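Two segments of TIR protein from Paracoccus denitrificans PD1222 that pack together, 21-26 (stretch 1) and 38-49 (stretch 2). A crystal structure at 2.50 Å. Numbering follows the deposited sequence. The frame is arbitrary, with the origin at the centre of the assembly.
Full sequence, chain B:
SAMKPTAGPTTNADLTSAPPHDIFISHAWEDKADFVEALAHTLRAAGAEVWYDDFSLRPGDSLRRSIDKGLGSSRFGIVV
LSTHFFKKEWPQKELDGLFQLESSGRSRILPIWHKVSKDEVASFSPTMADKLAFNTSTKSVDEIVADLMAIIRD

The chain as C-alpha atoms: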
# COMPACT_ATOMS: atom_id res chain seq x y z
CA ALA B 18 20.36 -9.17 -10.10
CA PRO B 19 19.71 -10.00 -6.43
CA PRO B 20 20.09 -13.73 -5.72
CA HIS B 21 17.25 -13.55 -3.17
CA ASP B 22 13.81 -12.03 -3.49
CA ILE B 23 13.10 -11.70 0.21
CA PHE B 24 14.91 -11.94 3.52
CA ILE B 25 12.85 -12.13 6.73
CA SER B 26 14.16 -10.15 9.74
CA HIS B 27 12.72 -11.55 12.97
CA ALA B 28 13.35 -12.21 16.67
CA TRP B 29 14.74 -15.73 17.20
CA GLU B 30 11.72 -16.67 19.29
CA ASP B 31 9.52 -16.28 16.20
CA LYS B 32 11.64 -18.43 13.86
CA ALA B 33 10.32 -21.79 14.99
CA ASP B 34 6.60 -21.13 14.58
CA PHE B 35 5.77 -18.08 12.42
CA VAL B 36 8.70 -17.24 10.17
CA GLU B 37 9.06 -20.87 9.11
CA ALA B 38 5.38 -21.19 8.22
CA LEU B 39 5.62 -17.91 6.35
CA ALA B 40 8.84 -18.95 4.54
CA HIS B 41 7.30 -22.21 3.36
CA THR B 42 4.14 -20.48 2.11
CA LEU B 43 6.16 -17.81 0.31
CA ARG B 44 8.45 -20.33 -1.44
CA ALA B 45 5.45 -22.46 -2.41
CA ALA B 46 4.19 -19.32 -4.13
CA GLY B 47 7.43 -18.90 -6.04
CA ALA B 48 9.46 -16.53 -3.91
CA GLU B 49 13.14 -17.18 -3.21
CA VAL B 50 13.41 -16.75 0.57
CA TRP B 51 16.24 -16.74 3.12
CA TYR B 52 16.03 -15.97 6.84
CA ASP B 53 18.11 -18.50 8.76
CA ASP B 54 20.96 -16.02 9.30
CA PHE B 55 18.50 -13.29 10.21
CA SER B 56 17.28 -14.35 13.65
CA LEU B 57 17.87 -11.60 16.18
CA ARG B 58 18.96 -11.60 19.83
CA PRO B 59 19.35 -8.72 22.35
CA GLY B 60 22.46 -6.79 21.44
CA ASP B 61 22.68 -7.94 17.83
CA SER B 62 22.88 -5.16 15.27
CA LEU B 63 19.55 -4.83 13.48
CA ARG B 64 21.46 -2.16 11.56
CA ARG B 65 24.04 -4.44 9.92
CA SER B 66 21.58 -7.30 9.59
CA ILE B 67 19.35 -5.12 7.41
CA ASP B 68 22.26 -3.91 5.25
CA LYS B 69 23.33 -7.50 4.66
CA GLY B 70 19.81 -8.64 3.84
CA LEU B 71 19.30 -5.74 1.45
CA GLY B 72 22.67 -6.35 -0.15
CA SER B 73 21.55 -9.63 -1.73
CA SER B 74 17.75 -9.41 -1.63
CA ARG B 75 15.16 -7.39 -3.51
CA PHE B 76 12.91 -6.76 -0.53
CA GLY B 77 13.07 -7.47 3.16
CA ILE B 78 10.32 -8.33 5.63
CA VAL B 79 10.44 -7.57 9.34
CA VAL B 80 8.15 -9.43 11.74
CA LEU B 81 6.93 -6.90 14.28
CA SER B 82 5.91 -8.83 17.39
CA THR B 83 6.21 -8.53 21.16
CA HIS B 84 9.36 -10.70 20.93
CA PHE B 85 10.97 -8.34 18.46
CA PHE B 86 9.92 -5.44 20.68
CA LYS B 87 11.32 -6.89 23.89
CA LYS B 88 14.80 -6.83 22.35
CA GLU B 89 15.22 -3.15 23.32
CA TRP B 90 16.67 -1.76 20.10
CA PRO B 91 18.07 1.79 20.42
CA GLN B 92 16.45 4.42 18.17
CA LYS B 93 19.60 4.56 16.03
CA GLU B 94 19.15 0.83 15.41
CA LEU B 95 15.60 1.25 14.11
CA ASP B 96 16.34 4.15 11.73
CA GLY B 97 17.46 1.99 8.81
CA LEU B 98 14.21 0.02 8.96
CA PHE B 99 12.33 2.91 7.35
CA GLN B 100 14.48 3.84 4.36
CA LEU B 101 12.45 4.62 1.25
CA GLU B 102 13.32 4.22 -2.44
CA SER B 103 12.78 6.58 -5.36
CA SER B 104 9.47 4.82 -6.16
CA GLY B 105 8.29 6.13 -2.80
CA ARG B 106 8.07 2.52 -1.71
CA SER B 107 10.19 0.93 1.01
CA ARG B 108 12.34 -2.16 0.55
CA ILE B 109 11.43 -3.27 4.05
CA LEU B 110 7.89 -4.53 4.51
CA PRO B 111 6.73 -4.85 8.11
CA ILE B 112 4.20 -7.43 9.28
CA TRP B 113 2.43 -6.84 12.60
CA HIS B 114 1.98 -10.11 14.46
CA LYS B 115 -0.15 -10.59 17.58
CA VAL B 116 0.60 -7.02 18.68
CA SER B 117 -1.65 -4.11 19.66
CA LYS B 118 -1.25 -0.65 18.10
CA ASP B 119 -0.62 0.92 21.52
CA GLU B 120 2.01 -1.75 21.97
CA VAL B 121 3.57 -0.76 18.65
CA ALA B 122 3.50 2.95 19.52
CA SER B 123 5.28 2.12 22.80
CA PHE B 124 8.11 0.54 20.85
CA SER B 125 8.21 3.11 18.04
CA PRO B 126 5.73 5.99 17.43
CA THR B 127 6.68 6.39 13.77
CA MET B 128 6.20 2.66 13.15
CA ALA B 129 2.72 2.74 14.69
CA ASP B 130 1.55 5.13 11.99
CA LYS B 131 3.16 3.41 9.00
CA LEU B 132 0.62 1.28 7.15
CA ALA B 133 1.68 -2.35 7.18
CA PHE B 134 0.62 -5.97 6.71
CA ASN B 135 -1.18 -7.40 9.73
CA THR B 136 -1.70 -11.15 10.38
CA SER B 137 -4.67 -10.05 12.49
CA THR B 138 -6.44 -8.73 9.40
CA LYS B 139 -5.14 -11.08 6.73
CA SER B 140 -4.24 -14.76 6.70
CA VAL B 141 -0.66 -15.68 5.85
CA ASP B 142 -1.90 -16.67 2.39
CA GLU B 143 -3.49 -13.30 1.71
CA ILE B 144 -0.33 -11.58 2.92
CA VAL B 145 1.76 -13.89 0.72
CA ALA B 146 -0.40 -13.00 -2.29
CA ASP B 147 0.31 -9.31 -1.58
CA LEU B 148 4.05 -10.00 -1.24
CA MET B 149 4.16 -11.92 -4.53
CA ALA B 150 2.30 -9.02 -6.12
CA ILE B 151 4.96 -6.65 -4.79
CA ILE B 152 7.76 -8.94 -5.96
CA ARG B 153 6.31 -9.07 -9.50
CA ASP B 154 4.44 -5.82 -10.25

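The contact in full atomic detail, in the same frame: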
# COMPACT_ATOMS: atom_id res chain seq x y z
N HIS B 21 18.40 -13.26 -4.03
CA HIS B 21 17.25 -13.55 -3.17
C HIS B 21 16.15 -12.53 -3.43
O HIS B 21 16.43 -11.38 -3.78
CB HIS B 21 17.64 -13.49 -1.69
CG HIS B 21 18.68 -14.48 -1.29
ND1 HIS B 21 20.03 -14.18 -1.26
CD2 HIS B 21 18.58 -15.78 -0.90
CE1 HIS B 21 20.71 -15.24 -0.87
NE2 HIS B 21 19.85 -16.22 -0.64
N ASP B 22 14.90 -12.95 -3.28
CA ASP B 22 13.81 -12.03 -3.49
C ASP B 22 13.49 -11.36 -2.16
O ASP B 22 13.31 -10.14 -2.09
CB ASP B 22 12.55 -12.76 -3.98
CG ASP B 22 12.65 -13.23 -5.43
OD1 ASP B 22 12.87 -12.40 -6.34
OD2 ASP B 22 12.48 -14.45 -5.66
N ILE B 23 13.47 -12.17 -1.11
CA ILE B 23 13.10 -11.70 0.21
C ILE B 23 13.87 -12.30 1.36
O ILE B 23 14.11 -13.52 1.39
CB ILE B 23 11.62 -12.03 0.48
CG1 ILE B 23 10.73 -11.39 -0.60
CG2 ILE B 23 11.22 -11.58 1.88
CD1 ILE B 23 9.27 -11.70 -0.44
N PHE B 24 14.26 -11.46 2.31
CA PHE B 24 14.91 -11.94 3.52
C PHE B 24 13.93 -11.56 4.62
O PHE B 24 13.27 -10.53 4.52
CB PHE B 24 16.28 -11.28 3.75
CG PHE B 24 16.21 -9.84 4.14
CD1 PHE B 24 16.26 -8.85 3.17
CD2 PHE B 24 16.21 -9.47 5.48
CE1 PHE B 24 16.31 -7.50 3.53
CE2 PHE B 24 16.27 -8.12 5.85
CZ PHE B 24 16.32 -7.13 4.87
N ILE B 25 13.80 -12.40 5.64
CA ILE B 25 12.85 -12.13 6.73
C ILE B 25 13.50 -11.84 8.10
O ILE B 25 13.89 -12.77 8.82
CB ILE B 25 11.88 -13.32 6.93
CG1 ILE B 25 11.26 -13.72 5.61
CG2 ILE B 25 10.80 -12.93 7.92
CD1 ILE B 25 10.30 -14.88 5.71
N SER B 26 13.60 -10.56 8.45
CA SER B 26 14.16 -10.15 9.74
C SER B 26 13.15 -10.52 10.82
O SER B 26 11.95 -10.25 10.68
CB SER B 26 14.41 -8.64 9.74
OG SER B 26 15.01 -8.22 10.96
N ALA B 38 6.65 -21.02 8.92
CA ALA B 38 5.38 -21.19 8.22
C ALA B 38 5.31 -20.22 7.06
O ALA B 38 4.99 -20.59 5.93
CB ALA B 38 4.23 -20.93 9.17
N LEU B 39 5.64 -18.97 7.35
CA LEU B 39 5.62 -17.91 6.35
C LEU B 39 6.60 -18.18 5.19
O LEU B 39 6.28 -17.96 4.02
CB LEU B 39 5.93 -16.57 7.03
CG LEU B 39 6.23 -15.31 6.21
CD1 LEU B 39 5.25 -15.19 5.04
CD2 LEU B 39 6.16 -14.09 7.13
N ALA B 40 7.80 -18.66 5.53
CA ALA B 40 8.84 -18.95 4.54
C ALA B 40 8.39 -20.05 3.59
O ALA B 40 8.59 -19.96 2.39
CB ALA B 40 10.13 -19.36 5.23
N HIS B 41 7.78 -21.09 4.15
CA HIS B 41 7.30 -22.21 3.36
C HIS B 41 6.25 -21.70 2.38
O HIS B 41 6.37 -21.89 1.16
CB HIS B 41 6.68 -23.28 4.28
CG HIS B 41 6.37 -24.57 3.58
ND1 HIS B 41 7.35 -25.43 3.14
CD2 HIS B 41 5.18 -25.13 3.24
CE1 HIS B 41 6.78 -26.47 2.55
NE2 HIS B 41 5.47 -26.31 2.59
N THR B 42 5.22 -21.03 2.92
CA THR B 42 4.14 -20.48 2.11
C THR B 42 4.63 -19.57 1.00
O THR B 42 4.13 -19.63 -0.12
CB THR B 42 3.16 -19.70 2.98
OG1 THR B 42 2.72 -20.54 4.04
CG2 THR B 42 1.97 -19.25 2.16
N LEU B 43 5.60 -18.71 1.30
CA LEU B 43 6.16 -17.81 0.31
C LEU B 43 6.89 -18.57 -0.81
O LEU B 43 6.71 -18.28 -1.99
CB LEU B 43 7.12 -16.83 0.97
CG LEU B 43 6.59 -15.49 1.46
CD1 LEU B 43 7.69 -14.77 2.23
CD2 LEU B 43 6.14 -14.65 0.27
N ARG B 44 7.72 -19.55 -0.44
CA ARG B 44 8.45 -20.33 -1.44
C ARG B 44 7.49 -21.13 -2.32
O ARG B 44 7.68 -21.24 -3.53
CB ARG B 44 9.45 -21.28 -0.77
CG ARG B 44 10.57 -20.56 -0.05
CD ARG B 44 11.55 -21.53 0.56
NE ARG B 44 12.44 -20.86 1.49
CZ ARG B 44 13.35 -21.47 2.24
NH1 ARG B 44 13.50 -22.79 2.16
NH2 ARG B 44 14.11 -20.77 3.07
N ALA B 45 6.46 -21.69 -1.69
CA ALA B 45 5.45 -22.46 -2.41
C ALA B 45 4.80 -21.57 -3.45
O ALA B 45 4.31 -22.05 -4.46
CB ALA B 45 4.39 -22.97 -1.44
N ALA B 46 4.80 -20.26 -3.20
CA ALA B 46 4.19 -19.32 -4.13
C ALA B 46 5.20 -18.82 -5.16
O ALA B 46 4.87 -18.01 -6.02
CB ALA B 46 3.57 -18.15 -3.39
N GLY B 47 6.43 -19.30 -5.06
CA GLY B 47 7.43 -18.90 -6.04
C GLY B 47 8.47 -17.89 -5.61
O GLY B 47 9.30 -17.48 -6.42
N ALA B 48 8.46 -17.48 -4.35
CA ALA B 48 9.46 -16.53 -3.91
C ALA B 48 10.71 -17.26 -3.44
O ALA B 48 10.64 -18.38 -2.94
CB ALA B 48 8.91 -15.65 -2.78
N GLU B 49 11.86 -16.63 -3.63
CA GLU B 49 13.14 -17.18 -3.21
C GLU B 49 13.35 -16.50 -1.85
O GLU B 49 13.54 -15.28 -1.79
CB GLU B 49 14.22 -16.79 -4.21
CG GLU B 49 15.45 -17.66 -4.17
CD GLU B 49 16.20 -17.53 -2.87
OE1 GLU B 49 16.42 -16.39 -2.43
OE2 GLU B 49 16.56 -18.58 -2.29

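Where a helix hands the chain back to a sheet, the join is commonly held by polar bonds at the point of return and by apolar side chains along the helix. The TIR protein of Paracoccus denitrificans PD1222 offers a compact example. Its polar contacts gather where D22 and E49 come together, their CA atoms 5.2 Å apart. E49 O accepts two backbone hydrogen bonds, from D22 N at 3.1 Å and from I23 N at 3.2 Å, the second the straighter of the two, with an N-H...O angle of 160° against 147°. One carbonyl can serve both donors because its oxygen has two lone pairs and the chain turns a corner at D22, leaving consecutive amides within reach of the same atom.

The D22 side chain returns the bond. Its CA-to-CB bond points toward the second stretch, and with chi1 in the m well the carboxylate reaches the backbone, where D22 OD2 accepts a hydrogen bond of 3.0 Å from E49 N. Both backbone polar groups of E49 are thus satisfied by the first stretch, although the glutamate itself lies in a loop. The other carboxylate oxygen, D22 OD1, is hydrogen-bonded elsewhere in the structure.

The approach to this junction is set by the end of the helix. G47 leaves helical geometry with a positive phi of 105°, and two bonds run back into the last turn: G47 N to R44 O at 2.8 Å and A48 N to L43 O at 3.0 Å, a Schellman motif. At these backbone angles a CB would be jammed against the carbonyl oxygen of A46, so the conformation calls for glycine. The chain can then turn out of the helix and lead through A48 to E49.

Away from the polar junction, the contact becomes hydrocarbon. The strand and helix run nearly antiparallel, at 168°, and their axes come no closer than 10.5 Å, a gap bridged by branched aliphatic side chains. I25, pointing toward the helix, makes the broader contact: its CD1 lies 4.1 Å from L39 CG and 4.4 Å from L43 CD1. L39 and L43 are four residues apart, about one helical turn, and so present side chains on the same face. I23, although its CA-to-CB bond runs sideways, extends CD1 to within 4.4 Å of L43 CD2. F24, between the two isoleucines, points away, as strand alternation predicts. These distances indicate van der Waals packing among buried side chains, complementing the directional bonds at D22 and E49.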